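Local coordinates for protein exoglucanase A (Cellulomonas fimi, PDB 7CBD) that hydrolyses the beta-1,4-glucosidic linkages of cellulose with inversion of anomeric configuration, releasing cellobiose from non-reducing chain ends through its family 6 catalytic domain, at residues N67-H72 against A129-N134; V52-D55 against A59-G62; D386-P391 against P396-Q401; N235-E240 against V329-W334. One frame throughout, in Å; residues are numbered along the deposited sequence.

Interaction 1: residues N67-H72 against A129-N134; sequences NGLKFH and ADLLDN
Leu69 and Lys70, in the first turn of helix 69-83, both meet a single side chain, Leu131, in the last turn of helix 114-132. Just ahead of them Gly68 takes the N-cap position with phi 98°, a backbone shape in which any CB would run into the carbonyl oxygen of Asn67, so glycine suits the place. Leu69 follows and points its CB at the other helix. Its CG stands anti to the backbone N (chi1 178°), which carries the branch out to Leu131, and the two leucines slide past each other in opposite directions. Leu131 CD1 lies 3.9 Å from Leu69 CD2 and 4.0 Å from Leu69 CB, so one methyl covers both the root and the tip of its partner.

The two helices belong to successive beta-alpha-beta crossovers of the family 6 barrel, a distorted relative of the alpha/beta barrel, and they lie side by side outside strand 87-93. Leu69 and Leu132 both rest on Leu91 of that strand, where branched aliphatic chains fill the seam between sheet and helices.

Lys70 comes next, at the outer margin. Its CB sits 4.1 Å from Leu131 CD2, the other methyl of the fork, while the rest of the chain leads away and bends at its last torsion (chi4 54°). NZ forms a salt bridge with Asp74, one helical turn on. Lysine fits such a border because its aliphatic root can shelter a leucine while its charge stays outside.

Interaction 2: residues V52-D55 against A59-G62; sequences VWMD and AITG
Met54 and Ala59 carry most of this contact, which closes the tight connection from strand 52-54, one of the parallel strands of the family 6 barrel, to the short helix 58-61. The methionine folds back on itself: CG lies beside the backbone N (chi1 -68°), and further bends at chi2 and chi3 swing the thioether over to the helix. There SD and CE both lie against the Ala59 carbonyl from one side, each 3.4 Å from Ala59 O, and SD also comes to 3.9 Å from Ala59 CB. A residue as small as alanine suits this spot because the helix backbone itself must come close to the sulfur.

Ile60 adds the next surface. Met54 SD lies 3.7 Å from Ile60 CA and 4.0 Å from Ile60 CG1, so the sulfur rests in the angle where the isoleucine leaves its backbone. Leu69, Leu91 and Ile128 also border the methionine, which makes a long, flexible apolar chain apt here. Shortened to an alanine, Met54 would lose its thioether, and a gap would probably open beside Ala59 and Ile60. Trp53 points the other way, as alternate strand residues do, its side chain about 8 Å from those of the predicted catalytic Asp149 and Asp371; its NE1 bonds to Ile364 O. Just past the end of the strand, Asp55 bends its carboxylate back until OD1 is 4.1 Å from Ala59 CB.

Interaction 3: residues D386-P391 against P396-Q401; sequences DRMCDP and PKLNNQ
The backbones of 386-391 and 396-401 keep well apart, Met388 CA and Lys397 CA standing 8.9 Å from each other at the nearest point, so side chains alone span the interval. One partner is a 3-10 turn opened by an Asx turn; the other is the connection of the small hairpin 394-395/401-402, which ends in a G1 beta bulge. In the Asx turn Asp386 OD1 receives Met388 N at 2.9 Å, on its anti side, and this helps fix where the methionine starts.

Met388 has the largest buried share. Bent at every torsion, it lays SD 3.9 Å from Lys397 CD, the two chains crossing obliquely, and it meets Leu398 tip to tip, CE 3.9 Å from Leu398 CD2. A flexible thioether can thus serve two unlike neighbours, a lysine stem and a leucine fork. Each segment is also braced internally: Arg387 grips Asp390 OD2 side-on with NE and NH1, and Gln401 NE2 gives a nearly straight bond (169°) to Leu398 O. A disulfide from Cys389 to Cys335 ties the 3-10 turn to another loop. Lys397 was modelled in two conformers; in the one described here the chain is extended, and NZ bonds to Phe102 O and makes a cation-pi contact with that ring. The same NZ donates to a water at 2.9 Å, which in turn donates to Asp386 OD1 at 2.8 Å.

Interaction 4: residues N235-E240 against V329-W334; sequences NTTPLE and VHRGAW
Thr237 and Arg331 make the closest direct approach between these two loops, and Asn235 with Trp334 make the second. Thr237 CG2 lies 3.5 Å from Arg331 NH1, the two side chains crossing at about a right angle. The methyl stands anti to the backbone N, which sends it toward the arginine and lets OG1 turn to His195 and Arg328. Threonine serves well here, one branch packing and the other bonding. Arg331 bends at chi3 (83°) to reach the spot, and its NH2 donates to Asp267 O. At the second point Asn235 ND2 sits 3.9 Å from Trp334 CB, with amide and ring planes 45° apart.

Elsewhere the fit is looser: no direct hydrogen bond joins the loops, and two waters bridge them. One water takes a bond from Asn235 ND2 at 2.9 Å and gives one to Arg331 O; another joins Thr236 OG1 to Ala333 O. Asn235 OD1 meanwhile accepts Thr236 N at 2.8 Å and also Arg328 NH1. A leucine at Asn235 would probably leave the bridging water without its donor, and Arg328 and the Thr236 amide without this acceptor. Trp334, partly exposed, leads its indole away, its side chain about 4 Å from that of the predicted catalytic Asp371.

Within 329-334 a type I turn from His330 to Ala333 is tightened by Gly332 N bonding to His330 ND1. The contact joins loops beyond the barrel strands: Pro238 and Leu239 bond through their backbones to Glu270 and Ile271 of helix 270-283, while Val329 and His330 touch Gln401 of strand 401-402.

How the interactions relate
Interactions 1 and 2 lie on the same side of the chain's centre and touch through Leu69 of helix 69-83, which meets Leu131 in the first and two residues of the second: Leu69 N lies 2.8 Å from Ile60 O, a probable hydrogen bond, and Leu69 CB packs on Met54 SD. Interaction 2 is buried, whereas interaction 1 runs from a buried leucine out to an exposed lysine; both are apolar contacts among regular elements. Interactions 3 and 4 touch each other too, Leu398 CD2 reaching 3.4 Å from Gly332 C and Asp386 OD2 3.5 Å from Trp334 CZ2. These buried loop contacts, nearer the predicted catalytic residues than interaction 1, mix packing with bridging waters.

Interaction 1: residues N67-H72 against A129-N134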
loop_
_atom_site.group_PDB
_atom_site.type_symbol
_atom_site.label_atom_id
_atom_site.label_comp_id
_atom_site.label_asym_id
_atom_site.label_seq_id
_atom_site.Cartn_x
_atom_site.Cartn_y
_atom_site.Cartn_z
ATOM N N ASN A 67 -16.254 -1.366 11.939
ATOM C CA ASN A 67 -17.174 -0.737 12.873
ATOM C C ASN A 67 -17.404 0.745 12.607
ATOM O O ASN A 67 -18.036 1.412 13.432
ATOM C CB ASN A 67 -16.682 -0.946 14.303
ATOM C CG ASN A 67 -16.545 -2.408 14.649
ATOM O OD1 ASN A 67 -17.247 -3.256 14.093
ATOM N ND2 ASN A 67 -15.646 -2.715 15.570
ATOM N N GLY A 68 -16.910 1.273 11.495
ATOM C CA GLY A 68 -17.122 2.660 11.141
ATOM C C GLY A 68 -15.944 3.548 11.508
ATOM O O GLY A 68 -15.138 3.247 12.394
ATOM N N LEU A 69 -15.868 4.688 10.822
ATOM C CA LEU A 69 -14.746 5.602 11.010
ATOM C C LEU A 69 -14.735 6.212 12.413
ATOM O O LEU A 69 -13.666 6.379 13.012
ATOM C CB LEU A 69 -14.786 6.681 9.929
ATOM C CG LEU A 69 -13.697 7.752 9.999
ATOM C CD1 LEU A 69 -12.295 7.126 10.015
ATOM C CD2 LEU A 69 -13.856 8.722 8.840
ATOM N N LYS A 70 -15.904 6.556 12.958
ATOM C CA LYS A 70 -15.927 7.184 14.277
ATOM C C LYS A 70 -15.326 6.265 15.336
ATOM O O LYS A 70 -14.587 6.719 16.217
ATOM C CB LYS A 70 -17.353 7.573 14.664
ATOM C CG LYS A 70 -17.469 8.077 16.111
ATOM C CD LYS A 70 -18.865 8.634 16.393
ATOM C CE LYS A 70 -19.285 8.494 17.859
ATOM N NZ LYS A 70 -18.331 9.072 18.833
ATOM N N PHE A 71 -15.642 4.968 15.263
ATOM C CA PHE A 71 -15.062 3.976 16.163
ATOM C C PHE A 71 -13.544 4.096 16.196
ATOM O O PHE A 71 -12.937 4.185 17.270
ATOM C CB PHE A 71 -15.511 2.587 15.689
ATOM C CG PHE A 71 -14.780 1.430 16.325
ATOM C CD1 PHE A 71 -15.104 0.995 17.603
ATOM C CD2 PHE A 71 -13.813 0.734 15.616
ATOM C CE1 PHE A 71 -14.453 -0.096 18.171
ATOM C CE2 PHE A 71 -13.158 -0.356 16.174
ATOM C CZ PHE A 71 -13.478 -0.769 17.454
ATOM N N HIS A 72 -12.915 4.146 15.020
ATOM C CA HIS A 72 -11.455 4.212 14.956
ATOM C C HIS A 72 -10.913 5.544 15.458
ATOM O O HIS A 72 -9.890 5.578 16.151
ATOM C CB HIS A 72 -10.982 3.928 13.534
ATOM C CG HIS A 72 -11.271 2.533 13.094
ATOM N ND1 HIS A 72 -10.638 1.437 13.637
ATOM C CD2 HIS A 72 -12.162 2.051 12.197
ATOM C CE1 HIS A 72 -11.109 0.339 13.075
ATOM N NE2 HIS A 72 -12.040 0.683 12.203
ATOM N N ALA A 129 -14.609 13.992 5.854
ATOM C CA ALA A 129 -14.046 15.262 6.306
ATOM C C ALA A 129 -14.811 15.815 7.503
ATOM O O ALA A 129 -14.214 16.393 8.417
ATOM C CB ALA A 129 -14.048 16.268 5.156
ATOM N N ASP A 130 -16.135 15.645 7.517
ATOM C CA ASP A 130 -16.935 16.129 8.639
ATOM C C ASP A 130 -16.530 15.444 9.936
ATOM O O ASP A 130 -16.504 16.072 11.002
ATOM C CB ASP A 130 -18.416 15.888 8.343
ATOM C CG ASP A 130 -19.334 16.555 9.342
ATOM O OD1 ASP A 130 -18.897 17.511 10.007
ATOM O OD2 ASP A 130 -20.498 16.118 9.454
ATOM N N LEU A 131 -16.221 14.153 9.870
ATOM C CA LEU A 131 -15.755 13.457 11.061
ATOM C C LEU A 131 -14.344 13.899 11.430
ATOM O O LEU A 131 -14.060 14.189 12.598
ATOM C CB LEU A 131 -15.805 11.947 10.834
ATOM C CG LEU A 131 -17.095 11.245 11.262
ATOM C CD1 LEU A 131 -17.152 9.826 10.713
ATOM C CD2 LEU A 131 -17.226 11.247 12.783
ATOM N N LEU A 132 -13.447 13.970 10.441
ATOM C CA LEU A 132 -12.055 14.299 10.727
ATOM C C LEU A 132 -11.897 15.699 11.299
ATOM O O LEU A 132 -10.970 15.942 12.077
ATOM C CB LEU A 132 -11.218 14.181 9.462
ATOM C CG LEU A 132 -11.059 12.777 8.881
ATOM C CD1 LEU A 132 -10.243 12.835 7.604
ATOM C CD2 LEU A 132 -10.412 11.839 9.894
ATOM N N ASP A 133 -12.785 16.620 10.927
ATOM C CA ASP A 133 -12.723 18.011 11.360
ATOM C C ASP A 133 -13.384 18.242 12.713
ATOM O O ASP A 133 -13.405 19.381 13.191
ATOM C CB ASP A 133 -13.374 18.913 10.305
ATOM C CG ASP A 133 -12.830 20.330 10.320
ATOM O OD1 ASP A 133 -11.743 20.560 10.892
ATOM O OD2 ASP A 133 -13.497 21.220 9.751
ATOM N N ASN A 134 -13.921 17.203 13.336
ATOM C CA ASN A 134 -14.585 17.367 14.619
ATOM C C ASN A 134 -13.558 17.759 15.678
ATOM O O ASN A 134 -12.482 17.150 15.743
ATOM C CB ASN A 134 -15.246 16.044 14.995
ATOM C CG ASN A 134 -16.186 16.171 16.172
ATOM O OD1 ASN A 134 -15.810 16.662 17.231
ATOM N ND2 ASN A 134 -17.419 15.728 15.993
#

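Interaction 2: residues V52-D55 against A59-G62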
loop_
_atom_site.group_PDB
_atom_site.type_symbol
_atom_site.label_atom_id
_atom_site.label_comp_id
_atom_site.label_asym_id
_atom_site.label_seq_id
_atom_site.Cartn_x
_atom_site.Cartn_y
_atom_site.Cartn_z
ATOM N N VAL A 52 -6.616 2.025 8.298
ATOM C CA VAL A 52 -8.036 1.740 8.156
ATOM C C VAL A 52 -8.482 2.226 6.783
ATOM O O VAL A 52 -8.287 3.398 6.436
ATOM C CB VAL A 52 -8.843 2.418 9.275
ATOM C CG1 VAL A 52 -10.335 2.291 8.999
ATOM C CG2 VAL A 52 -8.468 1.809 10.619
ATOM N N TRP A 53 -9.080 1.330 6.001
ATOM C CA TRP A 53 -9.466 1.626 4.623
ATOM C C TRP A 53 -10.937 2.018 4.570
ATOM O O TRP A 53 -11.808 1.233 4.958
ATOM C CB TRP A 53 -9.252 0.406 3.727
ATOM C CG TRP A 53 -7.816 0.101 3.449
ATOM C CD1 TRP A 53 -6.851 -0.246 4.362
ATOM C CD2 TRP A 53 -7.171 0.118 2.168
ATOM N NE1 TRP A 53 -5.648 -0.454 3.719
ATOM C CE2 TRP A 53 -5.819 -0.235 2.376
ATOM C CE3 TRP A 53 -7.603 0.390 0.867
ATOM C CZ2 TRP A 53 -4.899 -0.305 1.330
ATOM C CZ3 TRP A 53 -6.685 0.311 -0.167
ATOM C CH2 TRP A 53 -5.353 -0.037 0.069
ATOM N N MET A 54 -11.216 3.217 4.056
ATOM C CA MET A 54 -12.581 3.580 3.682
ATOM C C MET A 54 -12.775 3.179 2.219
ATOM O O MET A 54 -12.757 3.995 1.300
ATOM C CB MET A 54 -12.828 5.064 3.928
ATOM C CG MET A 54 -12.842 5.430 5.416
ATOM S SD MET A 54 -14.253 4.745 6.322
ATOM C CE MET A 54 -13.469 3.572 7.426
ATOM N N ASP A 55 -12.914 1.868 2.005
ATOM C CA ASP A 55 -12.921 1.319 0.650
ATOM C C ASP A 55 -14.298 1.312 0.002
ATOM O O ASP A 55 -14.435 0.828 -1.127
ATOM C CB ASP A 55 -12.273 -0.076 0.590
ATOM C CG ASP A 55 -12.938 -1.091 1.505
ATOM O OD1 ASP A 55 -13.807 -0.714 2.311
ATOM O OD2 ASP A 55 -12.583 -2.289 1.415
ATOM N N ALA A 59 -18.376 1.801 4.586
ATOM C CA ALA A 59 -17.353 1.700 5.619
ATOM C C ALA A 59 -17.337 2.909 6.541
ATOM O O ALA A 59 -16.773 2.829 7.641
ATOM C CB ALA A 59 -15.975 1.518 4.982
ATOM N N ILE A 60 -17.927 4.030 6.125
ATOM C CA ILE A 60 -17.893 5.229 6.958
ATOM C C ILE A 60 -18.703 5.016 8.231
ATOM O O ILE A 60 -18.224 5.274 9.338
ATOM C CB ILE A 60 -18.339 6.474 6.170
ATOM C CG1 ILE A 60 -17.412 6.698 4.972
ATOM C CG2 ILE A 60 -18.349 7.708 7.085
ATOM C CD1 ILE A 60 -17.976 7.664 3.929
ATOM N N THR A 61 -19.928 4.516 8.098
ATOM C CA THR A 61 -20.751 4.219 9.264
ATOM C C THR A 61 -20.515 2.818 9.821
ATOM O O THR A 61 -20.688 2.607 11.027
ATOM C CB THR A 61 -22.229 4.418 8.922
ATOM O OG1 THR A 61 -22.550 3.650 7.760
ATOM C CG2 THR A 61 -22.492 5.867 8.617
ATOM N N GLY A 62 -20.111 1.868 8.985
ATOM C CA GLY A 62 -19.812 0.514 9.422
ATOM C C GLY A 62 -20.534 -0.526 8.583
ATOM O O GLY A 62 -21.642 -0.301 8.092
#

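Interaction 3: residues D386-P391 against P396-Q401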
loop_
_atom_site.group_PDB
_atom_site.type_symbol
_atom_site.label_atom_id
_atom_site.label_comp_id
_atom_site.label_asym_id
_atom_site.label_seq_id
_atom_site.Cartn_x
_atom_site.Cartn_y
_atom_site.Cartn_z
ATOM N N ASP A 386 -11.877 -10.233 -11.049
ATOM C CA ASP A 386 -10.755 -9.719 -11.826
ATOM C C ASP A 386 -9.793 -10.869 -12.082
ATOM O O ASP A 386 -9.265 -11.460 -11.136
ATOM C CB ASP A 386 -10.045 -8.605 -11.053
ATOM C CG ASP A 386 -9.052 -7.819 -11.907
ATOM O OD1 ASP A 386 -8.365 -8.403 -12.774
ATOM O OD2 ASP A 386 -8.958 -6.595 -11.701
ATOM N N ARG A 387 -9.557 -11.176 -13.358
ATOM C CA ARG A 387 -8.713 -12.314 -13.697
ATOM C C ARG A 387 -7.255 -12.122 -13.299
ATOM O O ARG A 387 -6.503 -13.101 -13.296
ATOM C CB ARG A 387 -8.852 -12.669 -15.176
ATOM C CG ARG A 387 -10.230 -13.194 -15.531
ATOM C CD ARG A 387 -10.206 -14.077 -16.762
ATOM N NE ARG A 387 -9.598 -15.374 -16.476
ATOM C CZ ARG A 387 -9.230 -16.260 -17.398
ATOM N NH1 ARG A 387 -8.683 -17.407 -17.026
ATOM N NH2 ARG A 387 -9.397 -15.992 -18.687
ATOM N N MET A 388 -6.838 -10.909 -12.928
ATOM C CA MET A 388 -5.497 -10.772 -12.367
ATOM C C MET A 388 -5.351 -11.506 -11.037
ATOM O O MET A 388 -4.221 -11.749 -10.592
ATOM C CB MET A 388 -5.117 -9.302 -12.241
ATOM C CG MET A 388 -4.870 -8.651 -13.597
ATOM S SD MET A 388 -3.467 -9.366 -14.476
ATOM C CE MET A 388 -2.098 -8.687 -13.542
ATOM N N CYS A 389 -6.466 -11.878 -10.408
ATOM C CA CYS A 389 -6.486 -12.666 -9.182
ATOM C C CYS A 389 -6.667 -14.151 -9.459
ATOM O O CYS A 389 -6.761 -14.945 -8.516
ATOM C CB CYS A 389 -7.630 -12.181 -8.292
ATOM S SG CYS A 389 -7.528 -10.447 -7.857
ATOM N N ASP A 390 -6.724 -14.533 -10.736
ATOM C CA ASP A 390 -7.087 -15.871 -11.180
ATOM C C ASP A 390 -5.827 -16.687 -11.436
ATOM O O ASP A 390 -5.054 -16.346 -12.351
ATOM C CB ASP A 390 -7.876 -15.697 -12.476
ATOM C CG ASP A 390 -8.366 -16.997 -13.092
ATOM O OD1 ASP A 390 -8.043 -18.111 -12.621
ATOM O OD2 ASP A 390 -9.084 -16.876 -14.105
ATOM N N PRO A 391 -5.585 -17.768 -10.684
ATOM C CA PRO A 391 -4.386 -18.593 -10.934
ATOM C C PRO A 391 -4.332 -19.222 -12.317
ATOM O O PRO A 391 -3.256 -19.689 -12.721
ATOM C CB PRO A 391 -4.463 -19.677 -9.846
ATOM C CG PRO A 391 -5.371 -19.116 -8.802
ATOM C CD PRO A 391 -6.360 -18.257 -9.532
ATOM N N PRO A 396 -1.755 -10.783 -20.536
ATOM C CA PRO A 396 -0.943 -9.892 -21.382
ATOM C C PRO A 396 -0.213 -8.815 -20.595
ATOM O O PRO A 396 0.864 -8.374 -21.018
ATOM C CB PRO A 396 -1.975 -9.301 -22.355
ATOM C CG PRO A 396 -3.089 -10.313 -22.385
ATOM C CD PRO A 396 -3.157 -10.849 -20.980
ATOM N N LYS A 397 -0.765 -8.381 -19.453
ATOM C CA LYS A 397 -0.125 -7.382 -18.599
ATOM C C LYS A 397 1.144 -7.905 -17.935
ATOM O O LYS A 397 1.885 -7.112 -17.340
ATOM C CB LYS A 397 -1.068 -6.946 -17.472
ATOM C CG LYS A 397 -2.417 -6.353 -17.862
ATOM C CD LYS A 397 -3.231 -6.119 -16.582
ATOM C CE LYS A 397 -4.615 -5.549 -16.835
ATOM N NZ LYS A 397 -5.302 -5.218 -15.540
ATOM N N LEU A 398 1.380 -9.219 -17.985
ATOM C CA LEU A 398 2.542 -9.860 -17.387
ATOM C C LEU A 398 3.450 -10.479 -18.444
ATOM O O LEU A 398 4.110 -11.490 -18.187
ATOM C CB LEU A 398 2.092 -10.917 -16.381
ATOM C CG LEU A 398 1.102 -10.428 -15.321
ATOM C CD1 LEU A 398 0.720 -11.561 -14.379
ATOM C CD2 LEU A 398 1.664 -9.236 -14.542
ATOM N N ASN A 399 3.507 -9.878 -19.632
ATOM C CA ASN A 399 4.286 -10.422 -20.739
ATOM C C ASN A 399 3.876 -11.869 -21.032
ATOM O O ASN A 399 4.711 -12.763 -21.184
ATOM C CB ASN A 399 5.791 -10.286 -20.480
ATOM C CG ASN A 399 6.625 -10.581 -21.710
ATOM O OD1 ASN A 399 6.102 -10.682 -22.823
ATOM N ND2 ASN A 399 7.931 -10.717 -21.520
ATOM N N ASN A 400 2.557 -12.098 -21.085
ATOM C CA ASN A 400 1.989 -13.400 -21.447
ATOM C C ASN A 400 2.472 -14.511 -20.519
ATOM O O ASN A 400 2.989 -15.541 -20.966
ATOM C CB ASN A 400 2.261 -13.746 -22.912
ATOM C CG ASN A 400 1.477 -12.884 -23.861
ATOM O OD1 ASN A 400 0.410 -12.374 -23.517
ATOM N ND2 ASN A 400 1.986 -12.732 -25.077
ATOM N N GLN A 401 2.296 -14.297 -19.214
ATOM C CA GLN A 401 2.643 -15.277 -18.196
ATOM C C GLN A 401 1.483 -15.417 -17.221
ATOM O O GLN A 401 0.645 -14.522 -17.093
ATOM C CB GLN A 401 3.916 -14.866 -17.440
ATOM C CG GLN A 401 5.145 -14.786 -18.349
ATOM C CD GLN A 401 6.377 -14.288 -17.633
ATOM O OE1 GLN A 401 7.254 -15.077 -17.262
ATOM N NE2 GLN A 401 6.455 -12.975 -17.428
HETATM O O HOH W 1 -7.555 -6.899 -15.047
#

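Interaction 4: residues N235-E240 against V329-W334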
loop_
_atom_site.group_PDB
_atom_site.type_symbol
_atom_site.label_atom_id
_atom_site.label_comp_id
_atom_site.label_asym_id
_atom_site.label_seq_id
_atom_site.Cartn_x
_atom_site.Cartn_y
_atom_site.Cartn_z
ATOM N N ASN A 235 1.007 -3.526 -2.507
ATOM C CA ASN A 235 1.878 -4.249 -3.420
ATOM C C ASN A 235 2.971 -4.953 -2.630
ATOM O O ASN A 235 2.975 -4.959 -1.393
ATOM C CB ASN A 235 2.424 -3.326 -4.521
ATOM C CG ASN A 235 2.668 -4.064 -5.834
ATOM O OD1 ASN A 235 3.686 -4.736 -6.002
ATOM N ND2 ASN A 235 1.725 -3.963 -6.759
ATOM N N THR A 236 3.887 -5.584 -3.361
ATOM C CA THR A 236 4.893 -6.448 -2.769
ATOM C C THR A 236 6.304 -6.153 -3.251
ATOM O O THR A 236 7.227 -6.875 -2.866
ATOM C CB THR A 236 4.563 -7.929 -3.021
ATOM O OG1 THR A 236 4.498 -8.171 -4.431
ATOM C CG2 THR A 236 3.231 -8.298 -2.392
ATOM N N THR A 237 6.511 -5.117 -4.051
ATOM C CA THR A 237 7.847 -4.850 -4.560
ATOM C C THR A 237 8.797 -4.633 -3.385
ATOM O O THR A 237 8.461 -3.884 -2.458
ATOM C CB THR A 237 7.799 -3.624 -5.457
ATOM O OG1 THR A 237 6.910 -3.903 -6.546
ATOM C CG2 THR A 237 9.182 -3.295 -5.994
ATOM N N PRO A 238 9.962 -5.288 -3.361
ATOM C CA PRO A 238 10.789 -5.258 -2.149
ATOM C C PRO A 238 11.268 -3.865 -1.791
ATOM O O PRO A 238 11.432 -2.991 -2.646
ATOM C CB PRO A 238 11.978 -6.171 -2.484
ATOM C CG PRO A 238 11.929 -6.380 -3.939
ATOM C CD PRO A 238 10.501 -6.210 -4.372
ATOM N N LEU A 239 11.508 -3.683 -0.496
ATOM C CA LEU A 239 12.127 -2.459 -0.014
ATOM C C LEU A 239 13.503 -2.276 -0.644
ATOM O O LEU A 239 13.829 -1.204 -1.167
ATOM C CB LEU A 239 12.218 -2.520 1.511
ATOM C CG LEU A 239 12.694 -1.252 2.210
ATOM C CD1 LEU A 239 11.719 -0.097 1.952
ATOM C CD2 LEU A 239 12.866 -1.500 3.695
ATOM N N GLU A 240 14.326 -3.323 -0.596
ATOM C CA GLU A 240 15.636 -3.342 -1.226
ATOM C C GLU A 240 15.860 -4.705 -1.861
ATOM O O GLU A 240 15.378 -5.727 -1.361
ATOM C CB GLU A 240 16.771 -3.095 -0.219
ATOM C CG GLU A 240 16.878 -1.657 0.246
ATOM C CD GLU A 240 18.224 -1.340 0.864
ATOM O OE1 GLU A 240 18.490 -1.835 1.975
ATOM O OE2 GLU A 240 19.012 -0.596 0.236
ATOM N N VAL A 329 6.169 -13.904 -10.684
ATOM C CA VAL A 329 6.330 -14.199 -12.105
ATOM C C VAL A 329 6.719 -12.936 -12.870
ATOM O O VAL A 329 7.510 -12.980 -13.820
ATOM C CB VAL A 329 5.042 -14.840 -12.659
ATOM C CG1 VAL A 329 5.221 -15.248 -14.113
ATOM C CG2 VAL A 329 4.625 -16.051 -11.820
ATOM N N HIS A 330 6.187 -11.787 -12.457
ATOM C CA HIS A 330 6.319 -10.529 -13.180
ATOM C C HIS A 330 5.936 -9.431 -12.206
ATOM O O HIS A 330 5.090 -9.642 -11.335
ATOM C CB HIS A 330 5.378 -10.536 -14.392
ATOM C CG HIS A 330 5.507 -9.344 -15.292
ATOM N ND1 HIS A 330 4.947 -8.117 -14.998
ATOM C CD2 HIS A 330 6.094 -9.209 -16.505
ATOM C CE1 HIS A 330 5.208 -7.271 -15.979
ATOM N NE2 HIS A 330 5.905 -7.908 -16.905
ATOM N N ARG A 331 6.576 -8.268 -12.345
ATOM C CA ARG A 331 6.396 -7.195 -11.377
ATOM C C ARG A 331 5.025 -6.534 -11.454
ATOM O O ARG A 331 4.701 -5.721 -10.579
ATOM C CB ARG A 331 7.489 -6.145 -11.560
ATOM C CG ARG A 331 8.897 -6.704 -11.486
ATOM C CD ARG A 331 9.942 -5.628 -11.644
ATOM N NE ARG A 331 10.182 -4.953 -10.373
ATOM C CZ ARG A 331 10.672 -3.723 -10.232
ATOM N NH1 ARG A 331 10.914 -3.254 -9.016
ATOM N NH2 ARG A 331 10.930 -2.968 -11.294
ATOM N N GLY A 332 4.235 -6.837 -12.482
ATOM C CA GLY A 332 2.875 -6.353 -12.604
ATOM C C GLY A 332 1.843 -7.179 -11.872
ATOM O O GLY A 332 0.647 -6.876 -11.943
ATOM N N ALA A 333 2.269 -8.234 -11.175
ATOM C CA ALA A 333 1.342 -9.147 -10.509
ATOM C C ALA A 333 0.948 -8.535 -9.170
ATOM O O ALA A 333 1.669 -8.646 -8.170
ATOM C CB ALA A 333 1.968 -10.529 -10.356
ATOM N N TRP A 334 -0.207 -7.877 -9.149
ATOM C CA TRP A 334 -0.637 -7.129 -7.976
ATOM C C TRP A 334 -1.593 -7.902 -7.085
ATOM O O TRP A 334 -1.776 -7.511 -5.928
ATOM C CB TRP A 334 -1.297 -5.795 -8.374
ATOM C CG TRP A 334 -2.554 -5.964 -9.180
ATOM C CD1 TRP A 334 -2.663 -5.925 -10.540
ATOM C CD2 TRP A 334 -3.877 -6.214 -8.677
ATOM N NE1 TRP A 334 -3.969 -6.130 -10.915
ATOM C CE2 TRP A 334 -4.734 -6.307 -9.791
ATOM C CE3 TRP A 334 -4.421 -6.345 -7.394
ATOM C CZ2 TRP A 334 -6.104 -6.542 -9.663
ATOM C CZ3 TRP A 334 -5.779 -6.588 -7.267
ATOM C CH2 TRP A 334 -6.607 -6.675 -8.396
HETATM O O HOH W 2 2.197 -5.326 -9.290
HETATM O O HOH W 3 1.926 -7.500 -5.427
#